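Local coordinates for protein citrate synthase (Pyrobaculum aerophilum, PDB 2IBP) that probably condenses oxaloacetate with acetyl-CoA and water to give citrate and CoA, as a homodimeric citrate synthase of the tricarboxylic acid cycle, at residues Ile101-Leu113 and Met158-Arg170. Residues are numbered along the deposited sequence; the frame is centred on the assembly and turned at random.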
ATOM      1  N   ILE A 101      15.656 -11.740   0.144  1.00  7.98           N
ATOM      2  CA  ILE A 101      16.620 -10.635   0.241  1.00  8.23           C
ATOM      3  C   ILE A 101      17.858 -10.887  -0.640  1.00  9.05           C
ATOM      4  O   ILE A 101      18.330  -9.980  -1.335  1.00  9.19           O
ATOM      5  CB  ILE A 101      17.050 -10.404   1.702  1.00  8.87           C
ATOM      6  CG1 ILE A 101      15.837  -9.989   2.546  1.00  8.95           C
ATOM      7  CG2 ILE A 101      18.119  -9.299   1.775  1.00  9.56           C
ATOM      8  CD1 ILE A 101      16.100 -10.020   4.077  1.00  8.73           C
ATOM      9  N   ARG A 102      18.383 -12.104  -0.611  1.00 10.38           N
ATOM     10  CA  ARG A 102      19.562 -12.464  -1.405  0.50  6.42           C
ATOM     11  C   ARG A 102      19.290 -12.206  -2.877  1.00 12.08           C
ATOM     12  O   ARG A 102      20.117 -11.628  -3.592  1.00 13.97           O
ATOM     13  CB  ARG A 102      19.891 -13.940  -1.218  0.50  9.56           C
ATOM     14  CG  ARG A 102      21.172 -14.376  -1.914  0.50 16.23           C
ATOM     15  CD  ARG A 102      21.345 -15.880  -1.861  0.50 19.54           C
ATOM     16  NE  ARG A 102      21.231 -16.396  -0.502  0.50 16.37           N
ATOM     17  CZ  ARG A 102      22.242 -16.528   0.356  0.50 20.40           C
ATOM     18  NH1 ARG A 102      23.472 -16.160   0.026  0.50 22.53           N
ATOM     19  NH2 ARG A 102      22.006 -17.015   1.570  0.50 21.62           N
ATOM     20  N   ASN A 103      18.121 -12.645  -3.332  1.00 10.28           N
ATOM     21  CA  ASN A 103      17.764 -12.441  -4.734  1.00  9.50           C
ATOM     22  C   ASN A 103      17.636 -10.992  -5.134  1.00 11.46           C
ATOM     23  O   ASN A 103      17.824 -10.661  -6.299  1.00 14.05           O
ATOM     24  CB  ASN A 103      16.513 -13.192  -5.101  1.00 14.08           C
ATOM     25  CG  ASN A 103      16.804 -14.625  -5.345  1.00 17.57           C
ATOM     26  OD1 ASN A 103      17.568 -14.950  -6.262  1.00 28.90           O
ATOM     27  ND2 ASN A 103      16.325 -15.486  -4.466  1.00 17.41           N
ATOM     28  N   LEU A 104      17.371 -10.133  -4.156  1.00  8.57           N
ATOM     29  CA  LEU A 104      17.223  -8.707  -4.381  1.00  9.98           C
ATOM     30  C   LEU A 104      18.433  -7.909  -3.867  1.00  7.48           C
ATOM     31  O   LEU A 104      18.369  -6.696  -3.743  1.00 10.49           O
ATOM     32  CB  LEU A 104      15.937  -8.240  -3.715  1.00 12.18           C
ATOM     33  CG  LEU A 104      14.670  -8.879  -4.298  1.00 13.87           C
ATOM     34  CD1 LEU A 104      13.433  -8.311  -3.604  1.00 16.70           C
ATOM     35  CD2 LEU A 104      14.649  -8.602  -5.789  1.00 17.37           C
ATOM     36  N   ALA A 105      19.555  -8.604  -3.721  1.00 10.61           N
ATOM     37  CA  ALA A 105      20.770  -8.005  -3.177  1.00 11.82           C
ATOM     38  C   ALA A 105      21.259  -6.848  -4.028  1.00  8.09           C
ATOM     39  O   ALA A 105      21.841  -5.892  -3.520  1.00 11.64           O
ATOM     40  CB  ALA A 105      21.855  -9.049  -3.050  1.00 16.45           C
ATOM     41  N   LYS A 106      21.079  -6.965  -5.339  1.00  9.79           N
ATOM     42  CA  LYS A 106      21.588  -5.950  -6.240  1.00 13.39           C
ATOM     43  C   LYS A 106      20.586  -4.859  -6.540  1.00 14.11           C
ATOM     44  O   LYS A 106      20.867  -3.968  -7.339  1.00 17.56           O
ATOM     45  CB  LYS A 106      22.074  -6.584  -7.540  1.00 20.39           C
ATOM     46  CG  LYS A 106      23.308  -7.444  -7.367  1.00 22.84           C
ATOM     47  CD  LYS A 106      23.702  -8.097  -8.685  1.00 34.65           C
ATOM     48  CE  LYS A 106      24.943  -8.966  -8.531  1.00 40.50           C
ATOM     49  NZ  LYS A 106      25.371  -9.539  -9.837  1.00 47.78           N
ATOM     50  N   ALA A 107      19.417  -4.955  -5.918  1.00 11.14           N
ATOM     51  CA  ALA A 107      18.357  -3.978  -6.101  1.00 13.20           C
ATOM     52  C   ALA A 107      18.386  -2.957  -4.979  1.00 13.84           C
ATOM     53  O   ALA A 107      19.069  -3.144  -3.963  1.00 14.27           O
ATOM     54  CB  ALA A 107      17.026  -4.678  -6.134  1.00 14.06           C
ATOM     55  N   HIS A 108      17.619  -1.891  -5.144  1.00  9.95           N
ATOM     56  CA  HIS A 108      17.535  -0.860  -4.133  1.00  9.28           C
ATOM     57  C   HIS A 108      16.944  -1.473  -2.874  1.00  7.51           C
ATOM     58  O   HIS A 108      16.013  -2.286  -2.948  1.00 10.37           O
ATOM     59  CB  HIS A 108      16.666   0.298  -4.615  1.00 12.21           C
ATOM     60  CG  HIS A 108      16.647   1.462  -3.674  1.00 18.35           C
ATOM     61  ND1 HIS A 108      15.838   1.504  -2.553  1.00 16.04           N
ATOM     62  CD2 HIS A 108      17.340   2.627  -3.683  1.00 20.23           C
ATOM     63  CE1 HIS A 108      16.038   2.639  -1.912  1.00 17.55           C
ATOM     64  NE2 HIS A 108      16.942   3.342  -2.578  1.00 21.11           N
ATOM     65  N   PRO A 109      17.482  -1.106  -1.702  1.00  9.47           N
ATOM     66  CA  PRO A 109      17.010  -1.740  -0.484  1.00 10.09           C
ATOM     67  C   PRO A 109      15.522  -1.630  -0.209  1.00  9.11           C
ATOM     68  O   PRO A 109      14.973  -2.520   0.419  1.00 10.25           O
ATOM     69  CB  PRO A 109      17.814  -1.065   0.627  1.00 13.90           C
ATOM     70  CG  PRO A 109      18.543   0.045   0.010  1.00 15.00           C
ATOM     71  CD  PRO A 109      18.593  -0.178  -1.455  1.00 10.02           C
ATOM     72  N   MET A 110      14.873  -0.544  -0.618  1.00  8.88           N
ATOM     73  CA  MET A 110      13.442  -0.408  -0.326  1.00 11.34           C
ATOM     74  C   MET A 110      12.598  -1.468  -1.034  1.00  9.86           C
ATOM     75  O   MET A 110      11.599  -1.922  -0.483  1.00  9.23           O
ATOM     76  CB  MET A 110      12.928   1.000  -0.586  1.00  9.11           C
ATOM     77  CG  MET A 110      13.493   2.011   0.399  1.00 10.71           C
ATOM     78  SD  MET A 110      12.904   1.768   2.088  1.00 10.10           S
ATOM     79  CE  MET A 110      11.281   2.512   1.997  1.00  9.60           C
ATOM     80  N   PHE A 111      13.029  -1.919  -2.209  1.00  9.89           N
ATOM     81  CA  PHE A 111      12.318  -3.011  -2.885  1.00  8.66           C
ATOM     82  C   PHE A 111      12.499  -4.293  -2.073  1.00  7.65           C
ATOM     83  O   PHE A 111      11.578  -5.096  -1.923  1.00 10.52           O
ATOM     84  CB  PHE A 111      12.847  -3.225  -4.292  1.00 12.31           C
ATOM     85  CG  PHE A 111      12.374  -2.202  -5.278  1.00 13.17           C
ATOM     86  CD1 PHE A 111      11.046  -2.184  -5.682  1.00 14.97           C
ATOM     87  CD2 PHE A 111      13.265  -1.343  -5.881  1.00 15.19           C
ATOM     88  CE1 PHE A 111      10.606  -1.291  -6.639  1.00 14.23           C
ATOM     89  CE2 PHE A 111      12.828  -0.436  -6.823  1.00 14.09           C
ATOM     90  CZ  PHE A 111      11.501  -0.412  -7.202  1.00 14.25           C
ATOM     91  N   ALA A 112      13.719  -4.500  -1.579  1.00 10.28           N
ATOM     92  CA  ALA A 112      14.030  -5.668  -0.766  1.00 11.23           C
ATOM     93  C   ALA A 112      13.198  -5.653   0.498  1.00  9.98           C
ATOM     94  O   ALA A 112      12.719  -6.705   0.926  1.00  8.90           O
ATOM     95  CB  ALA A 112      15.524  -5.717  -0.419  1.00 11.32           C
ATOM     96  N   LEU A 113      13.056  -4.482   1.125  1.00  8.23           N
ATOM     97  CA  LEU A 113      12.233  -4.378   2.333  1.00  8.46           C
ATOM     98  C   LEU A 113      10.801  -4.769   2.020  1.00 10.89           C
ATOM     99  O   LEU A 113      10.197  -5.538   2.767  1.00 10.42           O
ATOM    100  CB  LEU A 113      12.237  -2.978   2.932  1.00 12.51           C
ATOM    101  CG  LEU A 113      13.269  -2.752   4.035  1.00 19.63           C
ATOM    102  CD1 LEU A 113      14.695  -2.913   3.511  1.00 21.94           C
ATOM    103  CD2 LEU A 113      13.054  -1.373   4.637  1.00 15.03           C
ATOM    104  N   MET A 158      12.652  -5.717  11.316  1.00  6.27           N
ATOM    105  CA  MET A 158      13.020  -4.715  10.314  1.00  7.65           C
ATOM    106  C   MET A 158      14.538  -4.494  10.215  1.00  6.81           C
ATOM    107  O   MET A 158      15.090  -4.504   9.118  1.00  7.55           O
ATOM    108  CB  MET A 158      12.272  -3.416  10.520  1.00 11.16           C
ATOM    109  CG  MET A 158      12.202  -2.565   9.286  1.00 14.37           C
ATOM    110  SD  MET A 158      11.169  -3.313   8.001  1.00 15.08           S
ATOM    111  CE  MET A 158       9.581  -3.319   8.769  1.00 14.71           C
ATOM    112  N   PRO A 159      15.240  -4.345  11.353  1.00  5.68           N
ATOM    113  CA  PRO A 159      16.686  -4.126  11.221  1.00  6.64           C
ATOM    114  C   PRO A 159      17.423  -5.298  10.602  1.00  5.53           C
ATOM    115  O   PRO A 159      18.451  -5.118   9.954  1.00  7.80           O
ATOM    116  CB  PRO A 159      17.142  -3.911  12.670  1.00  5.57           C
ATOM    117  CG  PRO A 159      15.897  -3.468  13.385  1.00  7.66           C
ATOM    118  CD  PRO A 159      14.813  -4.271  12.761  1.00  6.79           C
ATOM    119  N   THR A 160      16.927  -6.504  10.825  1.00  5.08           N
ATOM    120  CA  THR A 160      17.569  -7.685  10.263  1.00  5.00           C
ATOM    121  C   THR A 160      17.458  -7.657   8.740  1.00  6.90           C
ATOM    122  O   THR A 160      18.405  -7.970   8.019  1.00  7.94           O
ATOM    123  CB  THR A 160      16.955  -8.965  10.846  1.00  7.34           C
ATOM    124  OG1 THR A 160      16.829  -8.816  12.264  1.00  8.11           O
ATOM    125  CG2 THR A 160      17.825 -10.173  10.528  1.00  5.73           C
ATOM    126  N   ILE A 161      16.272  -7.315   8.264  1.00  6.12           N
ATOM    127  CA  ILE A 161      16.033  -7.229   6.833  1.00  6.64           C
ATOM    128  C   ILE A 161      16.995  -6.208   6.214  1.00  4.42           C
ATOM    129  O   ILE A 161      17.681  -6.497   5.226  1.00  8.48           O
ATOM    130  CB  ILE A 161      14.588  -6.826   6.538  1.00  7.77           C
ATOM    131  CG1 ILE A 161      13.623  -7.927   6.984  1.00  8.99           C
ATOM    132  CG2 ILE A 161      14.410  -6.570   5.030  1.00  9.58           C
ATOM    133  CD1 ILE A 161      12.172  -7.565   6.800  1.00  8.44           C
ATOM    134  N   VAL A 162      17.051  -5.027   6.800  1.00  6.13           N
ATOM    135  CA  VAL A 162      17.925  -3.965   6.318  1.00  5.35           C
ATOM    136  C   VAL A 162      19.385  -4.398   6.294  1.00  6.80           C
ATOM    137  O   VAL A 162      20.081  -4.249   5.284  1.00  8.96           O
ATOM    138  CB  VAL A 162      17.726  -2.690   7.148  1.00  9.17           C
ATOM    139  CG1 VAL A 162      18.739  -1.603   6.746  1.00  8.87           C
ATOM    140  CG2 VAL A 162      16.276  -2.192   7.033  1.00  7.83           C
ATOM    141  N   ALA A 163      19.868  -4.897   7.432  1.00  6.40           N
ATOM    142  CA  ALA A 163      21.260  -5.308   7.559  1.00  7.11           C
ATOM    143  C   ALA A 163      21.628  -6.451   6.616  1.00  5.46           C
ATOM    144  O   ALA A 163      22.693  -6.422   5.986  1.00  8.84           O
ATOM    145  CB  ALA A 163      21.572  -5.695   9.004  1.00  7.55           C
ATOM    146  N   TYR A 164      20.743  -7.448   6.471  1.00  6.90           N
ATOM    147  CA  TYR A 164      21.034  -8.574   5.590  1.00  8.04           C
ATOM    148  C   TYR A 164      21.145  -8.097   4.151  1.00  5.61           C
ATOM    149  O   TYR A 164      22.042  -8.489   3.428  1.00  9.00           O
ATOM    150  CB  TYR A 164      19.945  -9.628   5.678  1.00  8.63           C
ATOM    151  CG  TYR A 164      20.034 -10.559   6.867  1.00  7.18           C
ATOM    152  CD1 TYR A 164      20.819 -10.251   7.965  1.00  7.98           C
ATOM    153  CD2 TYR A 164      19.228 -11.693   6.941  1.00 10.27           C
ATOM    154  CE1 TYR A 164      20.899 -11.111   9.060  1.00  7.38           C
ATOM    155  CE2 TYR A 164      19.272 -12.535   8.048  1.00 11.07           C
ATOM    156  CZ  TYR A 164      20.103 -12.224   9.111  1.00 11.08           C
ATOM    157  OH  TYR A 164      20.141 -13.030  10.241  1.00 11.84           O
ATOM    158  N   HIS A 165      20.273  -7.171   3.777  1.00  8.36           N
ATOM    159  CA  HIS A 165      20.355  -6.635   2.438  1.00  7.23           C
ATOM    160  C   HIS A 165      21.674  -5.897   2.258  1.00  6.75           C
ATOM    161  O   HIS A 165      22.357  -6.062   1.236  1.00  8.16           O
ATOM    162  CB  HIS A 165      19.209  -5.706   2.137  1.00  9.71           C
ATOM    163  CG  HIS A 165      19.184  -5.279   0.713  1.00  8.34           C
ATOM    164  ND1 HIS A 165      19.853  -4.162   0.273  1.00  7.83           N
ATOM    165  CD2 HIS A 165      18.709  -5.899  -0.393  1.00 10.86           C
ATOM    166  CE1 HIS A 165      19.723  -4.066  -1.039  1.00 10.57           C
ATOM    167  NE2 HIS A 165      19.039  -5.111  -1.468  1.00  8.73           N
ATOM    168  N   TYR A 166      22.038  -5.081   3.243  1.00  9.06           N
ATOM    169  CA  TYR A 166      23.304  -4.351   3.167  1.00  8.19           C
ATOM    170  C   TYR A 166      24.457  -5.316   2.931  1.00  8.69           C
ATOM    171  O   TYR A 166      25.255  -5.125   2.023  1.00 11.18           O
ATOM    172  CB  TYR A 166      23.543  -3.502   4.399  1.00  9.87           C
ATOM    173  CG  TYR A 166      24.928  -2.913   4.425  1.00  7.26           C
ATOM    174  CD1 TYR A 166      25.271  -1.891   3.558  1.00 13.09           C
ATOM    175  CD2 TYR A 166      25.911  -3.434   5.258  1.00  9.92           C
ATOM    176  CE1 TYR A 166      26.555  -1.387   3.532  1.00 14.15           C
ATOM    177  CE2 TYR A 166      27.182  -2.904   5.274  1.00 10.67           C
ATOM    178  CZ  TYR A 166      27.507  -1.906   4.390  1.00 11.00           C
ATOM    179  OH  TYR A 166      28.797  -1.395   4.398  1.00 14.58           O
ATOM    180  N   ARG A 167      24.545  -6.344   3.762  1.00  7.51           N
ATOM    181  CA  ARG A 167      25.609  -7.336   3.649  1.00  7.20           C
ATOM    182  C   ARG A 167      25.609  -7.996   2.280  1.00 10.31           C
ATOM    183  O   ARG A 167      26.644  -8.079   1.633  1.00  9.77           O
ATOM    184  CB  ARG A 167      25.450  -8.396   4.734  1.00 11.11           C
ATOM    185  CG  ARG A 167      25.502  -7.852   6.145  1.00 13.57           C
ATOM    186  CD  ARG A 167      26.860  -7.323   6.530  1.00 14.54           C
ATOM    187  NE  ARG A 167      27.886  -8.371   6.553  1.00 13.61           N
ATOM    188  CZ  ARG A 167      29.127  -8.148   6.973  1.00 16.07           C
ATOM    189  NH1 ARG A 167      29.473  -6.946   7.414  1.00 14.82           N
ATOM    190  NH2 ARG A 167      30.005  -9.126   6.964  1.00 17.20           N
ATOM    191  N   PHE A 168      24.456  -8.508   1.856  1.00  9.80           N
ATOM    192  CA  PHE A 168      24.378  -9.141   0.554  1.00  9.09           C
ATOM    193  C   PHE A 168      24.710  -8.183  -0.581  1.00  9.41           C
ATOM    194  O   PHE A 168      25.317  -8.593  -1.568  1.00 13.40           O
ATOM    195  CB  PHE A 168      23.014  -9.765   0.290  1.00  9.49           C
ATOM    196  CG  PHE A 168      22.713 -10.981   1.113  1.00 10.54           C
ATOM    197  CD1 PHE A 168      23.623 -12.016   1.224  1.00 13.95           C
ATOM    198  CD2 PHE A 168      21.431 -11.193   1.567  1.00 15.27           C
ATOM    199  CE1 PHE A 168      23.297 -13.176   1.909  1.00 20.05           C
ATOM    200  CE2 PHE A 168      21.099 -12.344   2.266  1.00 15.46           C
ATOM    201  CZ  PHE A 168      22.022 -13.351   2.397  1.00 13.39           C
ATOM    202  N   SER A 169      24.302  -6.919  -0.454  1.00  9.56           N
ATOM    203  CA  SER A 169      24.543  -5.936  -1.523  1.00  9.38           C
ATOM    204  C   SER A 169      26.041  -5.699  -1.720  1.00 14.31           C
ATOM    205  O   SER A 169      26.481  -5.308  -2.805  1.00 16.08           O
ATOM    206  CB  SER A 169      23.832  -4.607  -1.230  1.00  9.20           C
ATOM    207  OG  SER A 169      24.500  -3.880  -0.223  1.00 11.64           O
ATOM    208  N   ARG A 170      26.813  -5.937  -0.660  1.00 11.81           N
ATOM    209  CA  ARG A 170      28.267  -5.753  -0.654  1.00 14.96           C
ATOM    210  C   ARG A 170      29.026  -7.078  -0.863  1.00 13.90           C
ATOM    211  O   ARG A 170      30.250  -7.138  -0.715  1.00 19.93           O
ATOM    212  CB  ARG A 170      28.700  -5.087   0.663  1.00 16.43           C
ATOM    213  CG  ARG A 170      28.683  -3.570   0.664  1.00 21.85           C
ATOM    214  CD  ARG A 170      27.358  -2.945   0.236  1.00 31.82           C
ATOM    215  NE  ARG A 170      27.464  -1.485   0.107  1.00 28.37           N
ATOM    216  CZ  ARG A 170      26.487  -0.687  -0.324  1.00 27.83           C
ATOM    217  NH1 ARG A 170      25.322  -1.190  -0.689  1.00 21.57           N
ATOM    218  NH2 ARG A 170      26.680   0.621  -0.406  1.00 32.22           N
TER
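The imidazole of H165 has P109 over one face: CA of P109 lies 3.9 Å from the ring centroid, a CH-pi contact. At the ring's edge, near its plane, are I101 CG2 and the carbonyl oxygens of L104 and A107. R102 CB lies over one face of the F168 ring, and R102 CA makes an off-centre CH-pi contact with it. The R102 chain bends at chi3; in one of its two conformers the guanidinium turns a face to the rim of that ring. I101 CG2 meets the F168 ring at its edge. The NE of R102 forms a salt bridge with E99.

H165 NE2 donates to L104 O at 2.9 Å, the N-H...O angle 145°. The oxygen lies in the imidazole plane, but the donor stands above the carbonyl plane. A107 N bonds the same oxygen from the opposite face, within the type I turn 104-107. With CG anti to the backbone N (chi1 -173°), H165 reaches from helix 141-169 into the link between helices 95-103 and 109-123. Its ND1 is hydrogen-bonded to Y362 OH. Replacing H165 by an alanine is likely to cost L104 O one of its two donors, leave the Y362 hydroxyl without this partner and open a gap beside P109.

I101 is a knob in a hole formed by I161, Y164, H165 and F168. Its CG2 comes within 3.5 Å of H165 CA. Within the turn, A105 CB packs on F168 CB at 3.6 Å. Farther along, L113 CD1 rests on I161 CG2 and V162 CG2, where helix 109-123 runs past helix 141-169.

The contact is remote from the predicted catalytic residues and the magnesium site, and joins three helices of the largely helical citrate synthase fold. Its chemistry is mostly apolar; within it, one imidazole links helix 141-169 to the turn carbonyl of L104 through NE2 and to Y362 through ND1.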